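Local coordinates for alpha-fucosidase (PDB 2EAB), which probably hydrolyses alpha-1,2-linked L-fucose, as the catalytic part of a longer bifidobacterial glycoside hydrolase of family 95, at residues 33-39 with 760-764; 133-137 with 413-417. All coordinates share one frame; numbering follows the deposited sequence.

Contact 1: 33-39 with 760-764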
ATOM      1  N   ALA A  33      12.828  -4.169  20.151  1.00 11.12           N
ATOM      2  CA  ALA A  33      13.212  -3.324  19.022  1.00 10.59           C
ATOM      3  C   ALA A  33      12.768  -1.877  19.257  1.00 10.26           C
ATOM      4  O   ALA A  33      11.928  -1.609  20.115  1.00 10.07           O
ATOM      5  CB  ALA A  33      12.644  -3.861  17.719  1.00 10.44           C
ATOM      6  N   THR A  34      13.347  -0.950  18.503  1.00 10.12           N
ATOM      7  CA  THR A  34      13.014   0.471  18.620  1.00 10.32           C
ATOM      8  C   THR A  34      11.503   0.685  18.588  1.00  9.86           C
ATOM      9  O   THR A  34      10.826   0.224  17.667  1.00  9.56           O
ATOM     10  CB  THR A  34      13.664   1.280  17.490  1.00 10.54           C
ATOM     11  OG1 THR A  34      15.069   1.008  17.469  1.00 12.24           O
ATOM     12  CG2 THR A  34      13.456   2.769  17.694  1.00 11.32           C
ATOM     13  N   ALA A  35      10.994   1.385  19.597  1.00  9.53           N
ATOM     14  CA  ALA A  35       9.558   1.634  19.733  1.00  9.63           C
ATOM     15  C   ALA A  35       9.047   2.699  18.767  1.00  9.73           C
ATOM     16  O   ALA A  35       8.008   2.520  18.127  1.00  9.75           O
ATOM     17  CB  ALA A  35       9.224   2.018  21.163  1.00  9.88           C
ATOM     18  N   GLY A  36       9.778   3.806  18.672  1.00 10.05           N
ATOM     19  CA  GLY A  36       9.389   4.918  17.812  1.00 10.57           C
ATOM     20  C   GLY A  36       8.401   5.859  18.479  1.00 11.05           C
ATOM     21  O   GLY A  36       7.893   5.588  19.575  1.00 11.32           O
ATOM     22  N   GLY A  37       8.135   6.976  17.808  1.00 11.22           N
ATOM     23  CA  GLY A  37       7.205   7.986  18.300  1.00 11.26           C
ATOM     24  C   GLY A  37       5.823   7.426  18.577  1.00 11.10           C
ATOM     25  O   GLY A  37       5.330   6.560  17.839  1.00 11.52           O
ATOM     26  N   ASN A  38       5.218   7.926  19.657  1.00 11.04           N
ATOM     27  CA  ASN A  38       3.878   7.540  20.120  1.00 11.07           C
ATOM     28  C   ASN A  38       3.777   6.178  20.804  1.00 10.99           C
ATOM     29  O   ASN A  38       2.691   5.767  21.200  1.00 11.24           O
ATOM     30  CB  ASN A  38       2.824   7.676  19.006  1.00 11.44           C
ATOM     31  CG  ASN A  38       2.393   9.113  18.783  1.00 12.17           C
ATOM     32  OD1 ASN A  38       1.988   9.808  19.717  1.00 14.60           O
ATOM     33  ND2 ASN A  38       2.461   9.558  17.542  1.00 13.47           N
ATOM     34  N   TYR A  39       4.904   5.489  20.957  1.00 10.76           N
ATOM     35  CA  TYR A  39       4.898   4.176  21.598  1.00 10.66           C
ATOM     36  C   TYR A  39       5.738   4.119  22.877  1.00 11.24           C
ATOM     37  O   TYR A  39       6.341   3.088  23.196  1.00 11.52           O
ATOM     38  CB  TYR A  39       5.311   3.095  20.605  1.00 10.12           C
ATOM     39  CG  TYR A  39       4.237   2.745  19.597  1.00  9.17           C
ATOM     40  CD1 TYR A  39       3.364   1.683  19.826  1.00  9.46           C
ATOM     41  CD2 TYR A  39       4.095   3.471  18.419  1.00  8.86           C
ATOM     42  CE1 TYR A  39       2.387   1.340  18.905  1.00  8.66           C
ATOM     43  CE2 TYR A  39       3.111   3.136  17.488  1.00  8.28           C
ATOM     44  CZ  TYR A  39       2.271   2.071  17.740  1.00  8.28           C
ATOM     45  OH  TYR A  39       1.320   1.709  16.823  1.00  8.64           O
ATOM     46  N   TYR A 760       8.749  -1.937  10.470  1.00  6.71           N
ATOM     47  CA  TYR A 760       8.839  -0.752  11.294  1.00  7.35           C
ATOM     48  C   TYR A 760       9.722   0.345  10.743  1.00  7.41           C
ATOM     49  O   TYR A 760      10.669   0.099   9.993  1.00  7.58           O
ATOM     50  CB  TYR A 760       9.163  -1.094  12.752  1.00  7.72           C
ATOM     51  CG  TYR A 760      10.581  -1.494  13.116  1.00  8.15           C
ATOM     52  CD1 TYR A 760      11.558  -0.530  13.364  1.00  8.82           C
ATOM     53  CD2 TYR A 760      10.922  -2.834  13.305  1.00  8.46           C
ATOM     54  CE1 TYR A 760      12.846  -0.890  13.756  1.00  9.27           C
ATOM     55  CE2 TYR A 760      12.208  -3.201  13.706  1.00  8.72           C
ATOM     56  CZ  TYR A 760      13.160  -2.223  13.923  1.00  8.83           C
ATOM     57  OH  TYR A 760      14.436  -2.555  14.324  1.00  9.07           O
ATOM     58  N   HIS A 761       9.367   1.559  11.147  1.00  7.57           N
ATOM     59  CA  HIS A 761      10.017   2.787  10.728  1.00  7.97           C
ATOM     60  C   HIS A 761      11.164   3.262  11.661  1.00  7.89           C
ATOM     61  O   HIS A 761      12.152   3.766  11.147  1.00  8.06           O
ATOM     62  CB  HIS A 761       8.940   3.865  10.499  1.00  8.10           C
ATOM     63  CG  HIS A 761       9.463   5.199  10.066  1.00  8.10           C
ATOM     64  ND1 HIS A 761       9.962   6.127  10.956  1.00  8.46           N
ATOM     65  CD2 HIS A 761       9.509   5.786   8.846  1.00  8.22           C
ATOM     66  CE1 HIS A 761      10.319   7.216  10.297  1.00  9.29           C
ATOM     67  NE2 HIS A 761      10.051   7.036   9.016  1.00  9.75           N
ATOM     68  N   ALA A 762      11.087   3.163  12.997  1.00  8.02           N
ATOM     69  CA  ALA A 762       9.938   2.818  13.830  1.00  7.79           C
ATOM     70  C   ALA A 762       8.994   4.023  13.918  1.00  7.49           C
ATOM     71  O   ALA A 762       9.390   5.141  13.585  1.00  7.75           O
ATOM     72  CB  ALA A 762      10.434   2.446  15.226  1.00  8.16           C
ATOM     73  N   PRO A 763       7.744   3.816  14.374  1.00  7.23           N
ATOM     74  CA  PRO A 763       7.092   2.597  14.831  1.00  7.01           C
ATOM     75  C   PRO A 763       6.580   1.744  13.665  1.00  6.72           C
ATOM     76  O   PRO A 763       6.977   1.958  12.511  1.00  6.78           O
ATOM     77  CB  PRO A 763       5.931   3.142  15.659  1.00  6.86           C
ATOM     78  CG  PRO A 763       5.535   4.375  14.924  1.00  7.57           C
ATOM     79  CD  PRO A 763       6.840   4.981  14.474  1.00  7.56           C
ATOM     80  N   PHE A 764       5.717   0.783  13.975  1.00  6.82           N
ATOM     81  CA  PHE A 764       5.067  -0.047  12.960  1.00  6.75           C
ATOM     82  C   PHE A 764       4.490   0.819  11.851  1.00  6.55           C
ATOM     83  O   PHE A 764       3.731   1.755  12.125  1.00  6.60           O
ATOM     84  CB  PHE A 764       3.954  -0.880  13.612  1.00  7.23           C
ATOM     85  CG  PHE A 764       2.909  -1.412  12.650  1.00  7.13           C
ATOM     86  CD1 PHE A 764       3.258  -2.117  11.500  1.00  6.86           C
ATOM     87  CD2 PHE A 764       1.564  -1.246  12.943  1.00  7.38           C
ATOM     88  CE1 PHE A 764       2.269  -2.615  10.640  1.00  7.51           C
ATOM     89  CE2 PHE A 764       0.576  -1.749  12.101  1.00  7.30           C
ATOM     90  CZ  PHE A 764       0.926  -2.429  10.945  1.00  7.35           C
TER
HETATM   91  O   HOH W   1      15.546  -2.077  16.895  1.00 13.77           O
HETATM   92  O   HOH W   2       9.343   7.405  15.236  1.00 15.08           O
HETATM   93  O   HOH W   3       2.282   2.516  14.443  1.00  7.64           O
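Ala33 sets its methyl obliquely against the ring of Tyr760, CB lying 4.1 Å from Tyr760 CE2, where a methyl is enough to reach the ring. Thr34 meets Ala762, Thr34 O lying 3.3 Å from Ala762 CB. With OG1 turned beside the backbone N (chi1 -53°), CG2 lies anti to that N, and this methyl comes within 3.9 Å of Ala762 CB. Water 1 accepts from Thr34 N and hydrogen-bonds to Tyr760 OH. Ala35 turns its methyl away and contributes its carbonyl, whose O sits 3.3 Å from Pro763 CB and also accepts from Gln48. Gly36 passes closest to the other backbone, its CA 4.4 Å from Pro763 CA; a CB would collide with Pro763 N. Gly36 also begins a type II turn to Tyr39, and Asn38 takes its third position with positive phi. Water 2, donating to Ala762 O, accepts from Gly37 N. Tyr39 ends the run: the Tyr39 and Pro763 side chains cross at about a right angle, with Tyr39 CD2 3.3 Å from Pro763 CB, while Tyr39 OH reaches water 3, which donates to Phe764 O at 2.8 Å. Replacing Tyr39 with an alanine would probably leave Pro763 without its aromatic neighbour and water 3 without its hydroxyl partner. Opposite these residues the chain is sharply bent by consecutive cis peptides before Ala762 and Pro763, which present the methyl and the proline ring together. Apolar packing and bridging waters thus join a loop of the N-terminal domain to a loop between helices 738-751 and 767-780, consistent with the (alpha/alpha)6 barrel of this family.

Contact 2: 133-137 with 413-417; sequences QGNYL and TPWGS
Asn135 and Tyr136 meet Gly416 and Ser417 at a buried seam between the N-terminal domain and the catalytic domain, close to the calcium site: the nearest atom of the Tyr136 side chain is about 7 Å from the calcium ion. The chain leaves helix 130-133 through Gly134, whose positive phi suits a residue without a side chain. Opposite, 413-417 forms two overlapping turns, each closed by an i to i+3 bond, Gly416 N to Thr413 O and Ser417 N to Pro414 O, with Trp415, Gly416 and Ser417 all at positive phi; this leaves the Gly416 carbonyl facing Tyr136 N. Tyr136 N donates to Gly416 O at 3.0 Å and a nearly straight 163°, the one direct hydrogen bond between the segments. Glycine suits position 416 because phi is positive and a CB would lie tight against Asn135 CB, already 3.5 Å from Gly416 CA. Tyr136 carries CG anti to its own N (chi1 -175°), which sends the ring past Ser417, with CD2 3.8 Å from Ser417 OG. Farther on, Tyr136 OH bonds to Ile400 O, and Ser417 OG to Asn396 OD1. Thr413 CB lies 3.9 Å from Asn135 ND2, and Thr413 OG1 hydrogen-bonds to Thr404 OG1. Two waters bridge the segments: water 4 accepts from Thr413 N and, weakly, from Asn135 ND2, whereas water 5 donates to Tyr136 O and bonds to Thr413 OG1, both at 2.7 Å.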
ATOM      1  N   GLN A 133      -8.858  17.797  10.681  1.00  5.55           N
ATOM      2  CA  GLN A 133      -8.090  16.781   9.985  1.00  5.77           C
ATOM      3  C   GLN A 133      -8.469  15.404  10.514  1.00  5.62           C
ATOM      4  O   GLN A 133      -8.785  14.498   9.744  1.00  5.81           O
ATOM      5  CB  GLN A 133      -6.599  17.020  10.166  1.00  5.70           C
ATOM      6  CG  GLN A 133      -5.758  16.048   9.355  1.00  5.92           C
ATOM      7  CD  GLN A 133      -4.293  16.425   9.284  1.00  5.84           C
ATOM      8  OE1 GLN A 133      -3.869  17.482   9.773  1.00  6.33           O
ATOM      9  NE2 GLN A 133      -3.507  15.560   8.653  1.00  5.93           N
ATOM     10  N   GLY A 134      -8.446  15.258  11.835  1.00  5.57           N
ATOM     11  CA  GLY A 134      -8.753  13.988  12.464  1.00  5.41           C
ATOM     12  C   GLY A 134      -7.695  12.942  12.193  1.00  5.75           C
ATOM     13  O   GLY A 134      -6.580  13.253  11.780  1.00  6.18           O
ATOM     14  N   ASN A 135      -8.051  11.695  12.474  1.00  5.46           N
ATOM     15  CA  ASN A 135      -7.158  10.556  12.338  1.00  5.93           C
ATOM     16  C   ASN A 135      -7.936   9.261  12.495  1.00  5.78           C
ATOM     17  O   ASN A 135      -9.119   9.278  12.840  1.00  6.11           O
ATOM     18  CB  ASN A 135      -5.955  10.643  13.304  1.00  5.99           C
ATOM     19  CG  ASN A 135      -6.336  10.574  14.792  1.00  6.55           C
ATOM     20  OD1 ASN A 135      -7.500  10.677  15.193  1.00  7.87           O
ATOM     21  ND2 ASN A 135      -5.317  10.402  15.618  1.00  5.21           N
ATOM     22  N   TYR A 136      -7.271   8.151  12.199  1.00  5.63           N
ATOM     23  CA  TYR A 136      -7.818   6.822  12.401  1.00  6.02           C
ATOM     24  C   TYR A 136      -7.692   6.433  13.867  1.00  5.96           C
ATOM     25  O   TYR A 136      -6.636   6.636  14.466  1.00  6.17           O
ATOM     26  CB  TYR A 136      -7.014   5.838  11.567  1.00  6.05           C
ATOM     27  CG  TYR A 136      -7.526   4.415  11.568  1.00  6.20           C
ATOM     28  CD1 TYR A 136      -8.831   4.126  11.188  1.00  6.07           C
ATOM     29  CD2 TYR A 136      -6.688   3.352  11.901  1.00  6.39           C
ATOM     30  CE1 TYR A 136      -9.294   2.816  11.148  1.00  6.39           C
ATOM     31  CE2 TYR A 136      -7.143   2.035  11.875  1.00  6.81           C
ATOM     32  CZ  TYR A 136      -8.445   1.778  11.492  1.00  6.73           C
ATOM     33  OH  TYR A 136      -8.907   0.485  11.433  1.00  6.59           O
ATOM     34  N   LEU A 137      -8.758   5.860  14.420  1.00  6.11           N
ATOM     35  CA  LEU A 137      -8.799   5.451  15.826  1.00  6.39           C
ATOM     36  C   LEU A 137      -8.760   3.947  16.004  1.00  6.29           C
ATOM     37  O   LEU A 137      -9.498   3.226  15.327  1.00  7.00           O
ATOM     38  CB  LEU A 137     -10.110   5.902  16.473  1.00  6.79           C
ATOM     39  CG  LEU A 137     -10.467   7.378  16.580  1.00  8.06           C
ATOM     40  CD1 LEU A 137     -11.836   7.556  17.199  1.00  8.34           C
ATOM     41  CD2 LEU A 137      -9.440   8.131  17.360  1.00 11.35           C
ATOM     42  N   THR A 413      -1.606   8.989  17.743  1.00  6.67           N
ATOM     43  CA  THR A 413      -1.349   7.967  16.732  1.00  6.73           C
ATOM     44  C   THR A 413      -0.373   8.533  15.714  1.00  7.06           C
ATOM     45  O   THR A 413      -0.612   9.611  15.178  1.00  6.41           O
ATOM     46  CB  THR A 413      -2.667   7.535  16.081  1.00  6.86           C
ATOM     47  OG1 THR A 413      -3.473   6.896  17.077  1.00  6.85           O
ATOM     48  CG2 THR A 413      -2.437   6.575  14.922  1.00  7.26           C
ATOM     49  N   PRO A 414       0.737   7.812  15.444  1.00  7.29           N
ATOM     50  CA  PRO A 414       1.788   8.387  14.599  1.00  7.46           C
ATOM     51  C   PRO A 414       1.277   8.646  13.191  1.00  6.91           C
ATOM     52  O   PRO A 414       0.725   7.743  12.544  1.00  7.18           O
ATOM     53  CB  PRO A 414       2.875   7.307  14.601  1.00  7.88           C
ATOM     54  CG  PRO A 414       2.158   6.043  14.928  1.00  8.07           C
ATOM     55  CD  PRO A 414       1.071   6.441  15.876  1.00  7.74           C
ATOM     56  N   TRP A 415       1.441   9.887  12.739  1.00  6.68           N
ATOM     57  CA  TRP A 415       0.946  10.330  11.431  1.00  6.56           C
ATOM     58  C   TRP A 415      -0.541  10.025  11.248  1.00  6.48           C
ATOM     59  O   TRP A 415      -1.014   9.870  10.122  1.00  6.41           O
ATOM     60  CB  TRP A 415       1.770   9.740  10.275  1.00  6.97           C
ATOM     61  CG  TRP A 415       3.243   9.971  10.393  1.00  7.80           C
ATOM     62  CD1 TRP A 415       3.918  11.126  10.135  1.00  8.67           C
ATOM     63  CD2 TRP A 415       4.229   9.011  10.798  1.00  7.65           C
ATOM     64  NE1 TRP A 415       5.267  10.949  10.365  1.00  8.97           N
ATOM     65  CE2 TRP A 415       5.483   9.658  10.768  1.00  8.72           C
ATOM     66  CE3 TRP A 415       4.169   7.666  11.184  1.00  7.87           C
ATOM     67  CZ2 TRP A 415       6.676   9.003  11.115  1.00  8.88           C
ATOM     68  CZ3 TRP A 415       5.356   7.017  11.530  1.00  8.68           C
ATOM     69  CH2 TRP A 415       6.590   7.687  11.488  1.00  9.05           C
ATOM     70  N   GLY A 416      -1.267   9.941  12.363  1.00  6.30           N
ATOM     71  CA  GLY A 416      -2.699   9.670  12.347  1.00  6.18           C
ATOM     72  C   GLY A 416      -3.123   8.330  11.776  1.00  5.73           C
ATOM     73  O   GLY A 416      -4.309   8.108  11.557  1.00  5.66           O
ATOM     74  N   SER A 417      -2.159   7.436  11.542  1.00  5.55           N
ATOM     75  CA  SER A 417      -2.389   6.186  10.796  1.00  5.73           C
ATOM     76  C   SER A 417      -3.211   6.477   9.537  1.00  5.29           C
ATOM     77  O   SER A 417      -4.170   5.774   9.210  1.00  5.77           O
ATOM     78  CB  SER A 417      -3.046   5.120  11.679  1.00  5.91           C
ATOM     79  OG  SER A 417      -3.078   3.868  11.008  1.00  6.33           O
TER
HETATM   80  O   HOH W   4      -2.713  11.210  15.975  1.00  8.09           O
HETATM   81  O   HOH W   5      -5.897   7.959  16.738  1.00  6.72           O

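In the fold
From the N terminus, the chain leaves strand 19-22 and reaches 33-39, the first side of contact 1, then passes helix 130-133 to 133-137, the first side of contact 2. Contact 2 closes first, when 413-417 arrives after helix 365-386. Contact 1 closes only much later, at 760-764, so the smaller loop lies wholly within the larger and the two do not cross. Both tie the N-terminal domain to the catalytic domain. Their centres are about 15 Å apart, and the catalytic-domain segments also meet: the rings of His761 and Trp415 pack edge-to-face, and Pro763 CG lies 3.8 Å from Pro414 CG, so the two contacts touch through their catalytic-domain segments.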